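Local coordinates for protein C-type lectin domain family 4 member F (Mus musculus, PDB 6JJJ) that acts as a Kupffer cell C-type lectin receptor that binds galactose and fucose and could be involved in endocytosis, at the calcium ion site, the interface of chains A and B and the interface of chains A and C. Numbering follows the deposited sequence. Chains: chain A/B/C, C-type lectin domain family 4 member F.

Contact 1: the calcium ion site. Residues chain A 86, 90, 93, 117-118, 120, 126-127, 137. With CA (calcium ion), chain D.
This is the auxiliary calcium site of the receptor's extracellular C-type lectin (carbohydrate-recognition) domain. It lies beside the calcium site of A:Asp116, A:Glu126, A:Asn136 and A:Asp137, where lectins of this family hold sugar. Acidic side chains suit the ion and converge from different directions. A:Asp86 grips it with both carboxylate oxygens, OD1 and OD2, each 2.3 Å from CA; its CG takes the crowded position between backbone N and carbonyl carbon (chi1 67°). A:Asp86 CB lies over the centre of the A:Trp93 indole, 3.5 Å above its plane. A:Glu90, bent at chi2, brings OE2 to 2.1 Å from CA, with OE1 a longer, loosely modelled contact; A:Asp127 binds through OD1. A:Glu126 serves this ion with its backbone O, 2.4 Å from CA, while its carboxylate turns toward the neighbouring calcium site. There A:His120 NE2, in its ring plane, meets the anti lone pair of OE2 at 3.1 Å, and A:Trp118 N bonds OE1 from above the carboxylate plane. A:Trp118 CE3 lies over the rim of the A:His120 ring. The amide OD1 of A:Asn117, 2.8 Å from CA, also receives A:Glu126 N. A:Asn117 N bonds the syn lone pair of A:Asp137 OD2 at 2.8 Å, a second-shell link that helps place A:Asn117.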
loop_
_atom_site.group_PDB
_atom_site.type_symbol
_atom_site.label_atom_id
_atom_site.label_comp_id
_atom_site.label_asym_id
_atom_site.label_seq_id
_atom_site.Cartn_x
_atom_site.Cartn_y
_atom_site.Cartn_z
ATOM N N ASP A 86 -10.986 -13.055 30.531
ATOM C CA ASP A 86 -11.922 -13.728 31.425
ATOM C C ASP A 86 -12.389 -12.733 32.483
ATOM O O ASP A 86 -12.569 -13.059 33.654
ATOM C CB ASP A 86 -11.297 -14.967 32.067
ATOM C CG ASP A 86 -10.173 -14.635 33.027
ATOM O OD1 ASP A 86 -9.791 -13.451 33.122
ATOM O OD2 ASP A 86 -9.668 -15.568 33.691
ATOM N N GLU A 90 -14.279 -14.861 36.119
ATOM C CA GLU A 90 -12.878 -15.267 36.149
ATOM C C GLU A 90 -12.635 -16.578 35.414
ATOM O O GLU A 90 -11.515 -16.829 34.951
ATOM C CB GLU A 90 -12.408 -15.390 37.596
ATOM C CG GLU A 90 -10.943 -15.726 37.739
ATOM C CD GLU A 90 -10.054 -14.756 36.992
ATOM O OE1 GLU A 90 -10.416 -13.564 36.894
ATOM O OE2 GLU A 90 -9.003 -15.196 36.489
ATOM N N TRP A 93 -13.208 -17.519 29.448
ATOM C CA TRP A 93 -12.598 -16.578 28.523
ATOM C C TRP A 93 -13.533 -16.377 27.334
ATOM O O TRP A 93 -14.426 -17.186 27.073
ATOM C CB TRP A 93 -11.244 -17.087 28.033
ATOM C CG TRP A 93 -10.250 -17.348 29.122
ATOM C CD1 TRP A 93 -10.079 -18.512 29.810
ATOM C CD2 TRP A 93 -9.266 -16.435 29.629
ATOM N NE1 TRP A 93 -9.060 -18.379 30.723
ATOM C CE2 TRP A 93 -8.546 -17.112 30.631
ATOM C CE3 TRP A 93 -8.932 -15.109 29.338
ATOM C CZ2 TRP A 93 -7.512 -16.511 31.343
ATOM C CZ3 TRP A 93 -7.908 -14.513 30.047
ATOM C CH2 TRP A 93 -7.209 -15.214 31.037
ATOM N N ASN A 117 -3.293 -16.426 36.234
ATOM C CA ASN A 117 -4.103 -15.446 36.955
ATOM C C ASN A 117 -3.327 -14.876 38.140
ATOM O O ASN A 117 -3.853 -14.742 39.248
ATOM C CB ASN A 117 -5.430 -16.050 37.416
ATOM C CG ASN A 117 -6.487 -14.998 37.665
ATOM O OD1 ASN A 117 -6.546 -13.985 36.964
ATOM N ND2 ASN A 117 -7.329 -15.225 38.669
ATOM N N TRP A 118 -2.059 -14.548 37.903
ATOM C CA TRP A 118 -1.173 -14.113 38.973
ATOM C C TRP A 118 -1.727 -12.858 39.641
ATOM O O TRP A 118 -2.385 -12.028 39.010
ATOM C CB TRP A 118 0.222 -13.847 38.407
ATOM C CG TRP A 118 1.297 -13.780 39.433
ATOM C CD1 TRP A 118 1.764 -14.807 40.202
ATOM C CD2 TRP A 118 2.061 -12.625 39.801
ATOM N NE1 TRP A 118 2.767 -14.362 41.028
ATOM C CE2 TRP A 118 2.968 -13.025 40.802
ATOM C CE3 TRP A 118 2.063 -11.291 39.382
ATOM C CZ2 TRP A 118 3.867 -12.140 41.392
ATOM C CZ3 TRP A 118 2.959 -10.413 39.970
ATOM C CH2 TRP A 118 3.847 -10.842 40.962
ATOM N N HIS A 120 -1.094 -9.384 41.058
ATOM C CA HIS A 120 -0.095 -8.335 40.954
ATOM C C HIS A 120 -0.085 -7.480 42.217
ATOM O O HIS A 120 -1.016 -7.497 43.025
ATOM C CB HIS A 120 -0.354 -7.458 39.728
ATOM C CG HIS A 120 0.148 -8.049 38.447
ATOM N ND1 HIS A 120 1.211 -7.515 37.750
ATOM C CD2 HIS A 120 -0.250 -9.139 37.749
ATOM C CE1 HIS A 120 1.436 -8.242 36.670
ATOM N NE2 HIS A 120 0.564 -9.234 36.647
ATOM N N GLU A 126 -5.069 -11.187 36.775
ATOM C CA GLU A 126 -4.760 -11.162 35.347
ATOM C C GLU A 126 -5.989 -11.590 34.553
ATOM O O GLU A 126 -6.415 -12.747 34.639
ATOM C CB GLU A 126 -3.566 -12.064 35.039
ATOM C CG GLU A 126 -2.273 -11.619 35.711
ATOM C CD GLU A 126 -1.081 -12.431 35.262
ATOM O OE1 GLU A 126 -1.256 -13.641 35.015
ATOM O OE2 GLU A 126 0.022 -11.860 35.150
ATOM N N ASP A 127 -6.561 -10.651 33.787
ATOM C CA ASP A 127 -7.756 -10.914 32.993
ATOM C C ASP A 127 -7.602 -10.465 31.542
ATOM O O ASP A 127 -8.606 -10.291 30.843
ATOM C CB ASP A 127 -8.980 -10.231 33.607
ATOM C CG ASP A 127 -9.266 -10.707 35.007
ATOM O OD1 ASP A 127 -8.987 -11.887 35.296
ATOM O OD2 ASP A 127 -9.780 -9.906 35.814
ATOM N N ASP A 137 -1.906 -14.603 30.241
ATOM C CA ASP A 137 -2.851 -13.682 30.857
ATOM C C ASP A 137 -2.085 -12.673 31.709
ATOM O O ASP A 137 -1.059 -12.996 32.315
ATOM C CB ASP A 137 -3.897 -14.434 31.683
ATOM C CG ASP A 137 -3.332 -15.082 32.926
ATOM O OD1 ASP A 137 -2.118 -15.361 32.979
ATOM O OD2 ASP A 137 -4.132 -15.318 33.855
HETATM CA CA CA D . -8.385 -14.035 34.810
#

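Contact 2: the interface of chains A and B. Residues chain A 18, 21-22, 25; chain B 17, 20-21, 35, 154-155.
Helix 9-25 of chain A runs beside the same helix of chain B, roughly parallel as in a neck coiled coil, and also meets B:Trp154, near the end of the modelled chain. The lack of an exact two-fold fits a trimer, to which this contact probably belongs. The tight part joins A:Leu21 and the B:Trp154 ring. A:Leu21 CD2 meets CD2 of B:Leu21 at 3.5 Å, the side chains crossing at about a right angle. Its CD1 lies 3.6 Å from B:Val20 CG2 and touches the aliphatic CG of B:Gln17. Leucine suits this place because its two methyl branches can touch different neighbours at once. Its CB rests 3.6 Å from B:Trp154 CZ2. That indole, CG anti to the backbone N (chi1 -176°), points its edge at the backbone of A:Leu21, and A:Gln22 CG packs obliquely 3.8 Å from its CH2. The contact loosens at A:Ala25, whose CB stays 4.3 Å from B:Trp154 CH2, and along a polar fringe of A:Gln22, B:Ser155 and B:Gln17. A:Gln22 NE2 nears B:Ser155 O, but its N-H points elsewhere. A:Asn18 meets the indole tip to tip, amide and ring 89° apart, and B:Trp154 NE1 gives its OD1 a weak, bent hydrogen bond of 3.2 Å (126° at H).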
loop_
_atom_site.group_PDB
_atom_site.type_symbol
_atom_site.label_atom_id
_atom_site.label_comp_id
_atom_site.label_asym_id
_atom_site.label_seq_id
_atom_site.Cartn_x
_atom_site.Cartn_y
_atom_site.Cartn_z
ATOM N N ASN A 18 -10.474 2.226 -2.656
ATOM C CA ASN A 18 -9.955 3.337 -1.866
ATOM C C ASN A 18 -9.839 2.956 -0.395
ATOM O O ASN A 18 -8.861 3.317 0.269
ATOM C CB ASN A 18 -10.856 4.561 -2.022
ATOM C CG ASN A 18 -10.309 5.781 -1.301
ATOM O OD1 ASN A 18 -9.158 6.170 -1.500
ATOM N ND2 ASN A 18 -11.131 6.384 -0.447
ATOM N N LEU A 21 -6.630 1.363 0.468
ATOM C CA LEU A 21 -5.507 2.293 0.426
ATOM C C LEU A 21 -5.328 2.987 1.772
ATOM O O LEU A 21 -4.215 3.056 2.306
ATOM C CB LEU A 21 -5.722 3.327 -0.676
ATOM C CG LEU A 21 -5.586 2.855 -2.120
ATOM C CD1 LEU A 21 -6.098 3.929 -3.066
ATOM C CD2 LEU A 21 -4.147 2.522 -2.450
ATOM N N GLN A 22 -6.423 3.497 2.342
ATOM C CA GLN A 22 -6.346 4.140 3.650
ATOM C C GLN A 22 -5.762 3.189 4.687
ATOM O O GLN A 22 -5.007 3.609 5.573
ATOM C CB GLN A 22 -7.734 4.625 4.074
ATOM C CG GLN A 22 -8.322 5.696 3.151
ATOM C CD GLN A 22 -9.804 5.954 3.393
ATOM O OE1 GLN A 22 -10.417 5.349 4.272
ATOM N NE2 GLN A 22 -10.382 6.858 2.610
ATOM N N ALA A 25 -2.049 2.457 3.739
ATOM C CA ALA A 25 -1.373 3.741 3.895
ATOM C C ALA A 25 -1.086 4.042 5.360
ATOM O O ALA A 25 -0.151 4.789 5.670
ATOM C CB ALA A 25 -2.211 4.862 3.282
ATOM N N GLN B 17 -5.876 7.765 -7.304
ATOM C CA GLN B 17 -5.801 6.426 -6.729
ATOM C C GLN B 17 -4.498 5.739 -7.108
ATOM O O GLN B 17 -3.949 4.967 -6.316
ATOM C CB GLN B 17 -7.015 5.623 -7.202
ATOM C CG GLN B 17 -7.383 4.424 -6.352
ATOM C CD GLN B 17 -8.747 3.857 -6.721
ATOM O OE1 GLN B 17 -9.025 3.575 -7.889
ATOM N NE2 GLN B 17 -9.613 3.708 -5.723
ATOM N N VAL B 20 -1.205 7.438 -5.133
ATOM C CA VAL B 20 -0.949 7.002 -3.766
ATOM C C VAL B 20 -0.357 5.599 -3.751
ATOM O O VAL B 20 0.415 5.255 -2.847
ATOM C CB VAL B 20 -2.241 7.094 -2.933
ATOM C CG1 VAL B 20 -2.829 8.499 -3.022
ATOM C CG2 VAL B 20 -3.250 6.063 -3.400
ATOM N N LEU B 21 -0.710 4.763 -4.733
ATOM C CA LEU B 21 -0.090 3.446 -4.840
ATOM C C LEU B 21 1.420 3.570 -5.006
ATOM O O LEU B 21 2.192 2.874 -4.339
ATOM C CB LEU B 21 -0.684 2.680 -6.018
ATOM C CG LEU B 21 -2.108 2.154 -5.898
ATOM C CD1 LEU B 21 -2.583 1.678 -7.265
ATOM C CD2 LEU B 21 -2.196 1.022 -4.903
ATOM N N PHE B 35 1.778 12.599 3.524
ATOM C CA PHE B 35 2.557 11.381 3.348
ATOM C C PHE B 35 3.980 11.628 3.829
ATOM O O PHE B 35 4.582 12.658 3.503
ATOM C CB PHE B 35 2.555 10.932 1.886
ATOM C CG PHE B 35 1.303 10.213 1.479
ATOM C CD1 PHE B 35 1.147 8.862 1.743
ATOM C CD2 PHE B 35 0.283 10.885 0.829
ATOM C CE1 PHE B 35 -0.003 8.197 1.369
ATOM C CE2 PHE B 35 -0.873 10.225 0.449
ATOM C CZ PHE B 35 -1.016 8.881 0.719
ATOM N N TRP B 154 -6.071 14.003 -0.319
ATOM C CA TRP B 154 -6.512 12.617 -0.259
ATOM C C TRP B 154 -6.601 12.168 1.193
ATOM O O TRP B 154 -5.694 12.427 1.990
ATOM C CB TRP B 154 -5.540 11.716 -1.029
ATOM C CG TRP B 154 -5.956 10.285 -1.105
ATOM C CD1 TRP B 154 -6.749 9.713 -2.056
ATOM C CD2 TRP B 154 -5.609 9.237 -0.189
ATOM N NE1 TRP B 154 -6.912 8.375 -1.795
ATOM C CE2 TRP B 154 -6.225 8.058 -0.653
ATOM C CE3 TRP B 154 -4.839 9.184 0.976
ATOM C CZ2 TRP B 154 -6.094 6.838 0.008
ATOM C CZ3 TRP B 154 -4.710 7.971 1.629
ATOM C CH2 TRP B 154 -5.334 6.816 1.144
ATOM N N SER B 155 -7.694 11.489 1.529
ATOM C CA SER B 155 -7.901 11.001 2.889
ATOM C C SER B 155 -8.728 9.719 2.898
ATOM O O SER B 155 -9.702 9.587 2.155
ATOM C CB SER B 155 -8.593 12.070 3.741
ATOM O OG SER B 155 -9.879 12.377 3.228
#

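Contact 3: the interface of chains A and C. Residues chain A 53-54, 56, 58; chain C 53-54, 56, 58.
The carboxy-terminal end of helix 45-54, the loop at A:Gly56 and C:Gly56 and the start of strand 58-59 meet the same elements of the other chain across a two-fold axis. All belong to the C-type lectin domain; this contact of the deposited assembly may be a crystal or assembly contact. The central exchange is reciprocal. C:Thr53 CB stands over A:Gly56 CA at 3.3 Å, and A:Thr53 CB faces C:Gly56 CA at 3.6 Å. Glycine suits this place in two ways: it carries no side chain to hold the neighbouring helix off, and it easily adopts the positive phi found here (60° in A:Gly56). In each threonine OG1 takes the crowded position between backbone N and carbonyl carbon, so that CG2 lies beside the backbone N and reaches the glycine, 3.7 Å from C:Thr53 CG2 to A:Gly56 CA. The same methyl lies in plane at the ring edge of its own chain's histidine and may help to place it. A:His58 turns its NE2 edge toward C:Gly56 O, but at 3.8 Å this is an approach, not a hydrogen bond; C:His58 does likewise. ND1 of A:His58 lies 5.4 Å from ND1 of C:His58, so a charge on both would probably be disfavoured. The carbonyls A:Thr53 O and C:Thr53 O, two acceptors, are modelled 2.6 Å apart, a clash that carries no weight at this resolution.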
loop_
_atom_site.group_PDB
_atom_site.type_symbol
_atom_site.label_atom_id
_atom_site.label_comp_id
_atom_site.label_asym_id
_atom_site.label_seq_id
_atom_site.Cartn_x
_atom_site.Cartn_y
_atom_site.Cartn_z
ATOM N N THR A 53 -11.587 -0.162 18.089
ATOM C CA THR A 53 -12.974 0.202 17.819
ATOM C C THR A 53 -13.035 1.462 16.969
ATOM O O THR A 53 -13.762 1.520 15.970
ATOM C CB THR A 53 -13.737 0.413 19.128
ATOM O OG1 THR A 53 -13.022 1.349 19.945
ATOM C CG2 THR A 53 -13.909 -0.896 19.875
ATOM N N SER A 54 -12.268 2.488 17.350
ATOM C CA SER A 54 -12.277 3.733 16.595
ATOM C C SER A 54 -12.045 3.467 15.116
ATOM O O SER A 54 -12.680 4.085 14.254
ATOM C CB SER A 54 -11.204 4.686 17.128
ATOM O OG SER A 54 -9.912 4.300 16.690
ATOM N N GLY A 56 -12.925 0.804 13.563
ATOM C CA GLY A 56 -13.830 -0.242 13.123
ATOM C C GLY A 56 -13.235 -1.627 13.181
ATOM O O GLY A 56 -13.597 -2.491 12.373
ATOM N N HIS A 58 -11.309 -4.803 16.012
ATOM C CA HIS A 58 -11.214 -5.335 17.363
ATOM C C HIS A 58 -9.847 -5.980 17.536
ATOM O O HIS A 58 -9.154 -6.284 16.562
ATOM C CB HIS A 58 -12.326 -6.354 17.654
ATOM C CG HIS A 58 -13.686 -5.742 17.783
ATOM N ND1 HIS A 58 -14.835 -6.375 17.360
ATOM C CD2 HIS A 58 -14.081 -4.555 18.302
ATOM C CE1 HIS A 58 -15.878 -5.604 17.608
ATOM N NE2 HIS A 58 -15.448 -4.493 18.178
ATOM N N THR C 53 -18.889 1.424 13.052
ATOM C CA THR C 53 -17.481 1.195 13.363
ATOM C C THR C 53 -16.937 2.277 14.285
ATOM O O THR C 53 -16.278 1.975 15.291
ATOM C CB THR C 53 -16.662 1.147 12.073
ATOM O OG1 THR C 53 -16.937 2.323 11.296
ATOM C CG2 THR C 53 -16.994 -0.093 11.261
ATOM N N SER C 54 -17.171 3.551 13.942
ATOM C CA SER C 54 -16.721 4.641 14.799
ATOM C C SER C 54 -17.167 4.417 16.236
ATOM O O SER C 54 -16.432 4.719 17.183
ATOM C CB SER C 54 -17.247 5.983 14.294
ATOM O OG SER C 54 -18.601 6.143 14.670
ATOM N N GLY C 56 -17.540 1.518 17.556
ATOM C CA GLY C 56 -17.111 0.206 18.008
ATOM C C GLY C 56 -18.152 -0.871 17.854
ATOM O O GLY C 56 -18.169 -1.830 18.633
ATOM N N HIS C 58 -21.012 -2.869 14.717
ATOM C CA HIS C 58 -21.243 -3.197 13.317
ATOM C C HIS C 58 -22.744 -3.229 13.067
ATOM O O HIS C 58 -23.545 -3.321 14.001
ATOM C CB HIS C 58 -20.612 -4.546 12.939
ATOM C CG HIS C 58 -19.115 -4.522 12.889
ATOM N ND1 HIS C 58 -18.339 -5.594 13.275
ATOM C CD2 HIS C 58 -18.253 -3.563 12.479
ATOM C CE1 HIS C 58 -17.064 -5.293 13.111
ATOM N NE2 HIS C 58 -16.985 -4.065 12.631
#

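The three contacts share no residue. Measured between the centres of their C-alpha atoms, contact 1 lies about 40 Å from contact 2 and about 25 Å from contact 3, while contacts 2 and 3 are about 20 Å apart. Contact 2 uses the amino-terminal helix 9-25, contact 3 the end of helix 45-54, and contact 1 mainly loops far from the helical stem. The calcium and neighbouring sugar-binding region can therefore stay clear of the surface that probably forms the trimer. The two-fold contact 3 differs in kind from contact 2 and may join trimers into the six-chain deposited assembly, or reflect crystal packing.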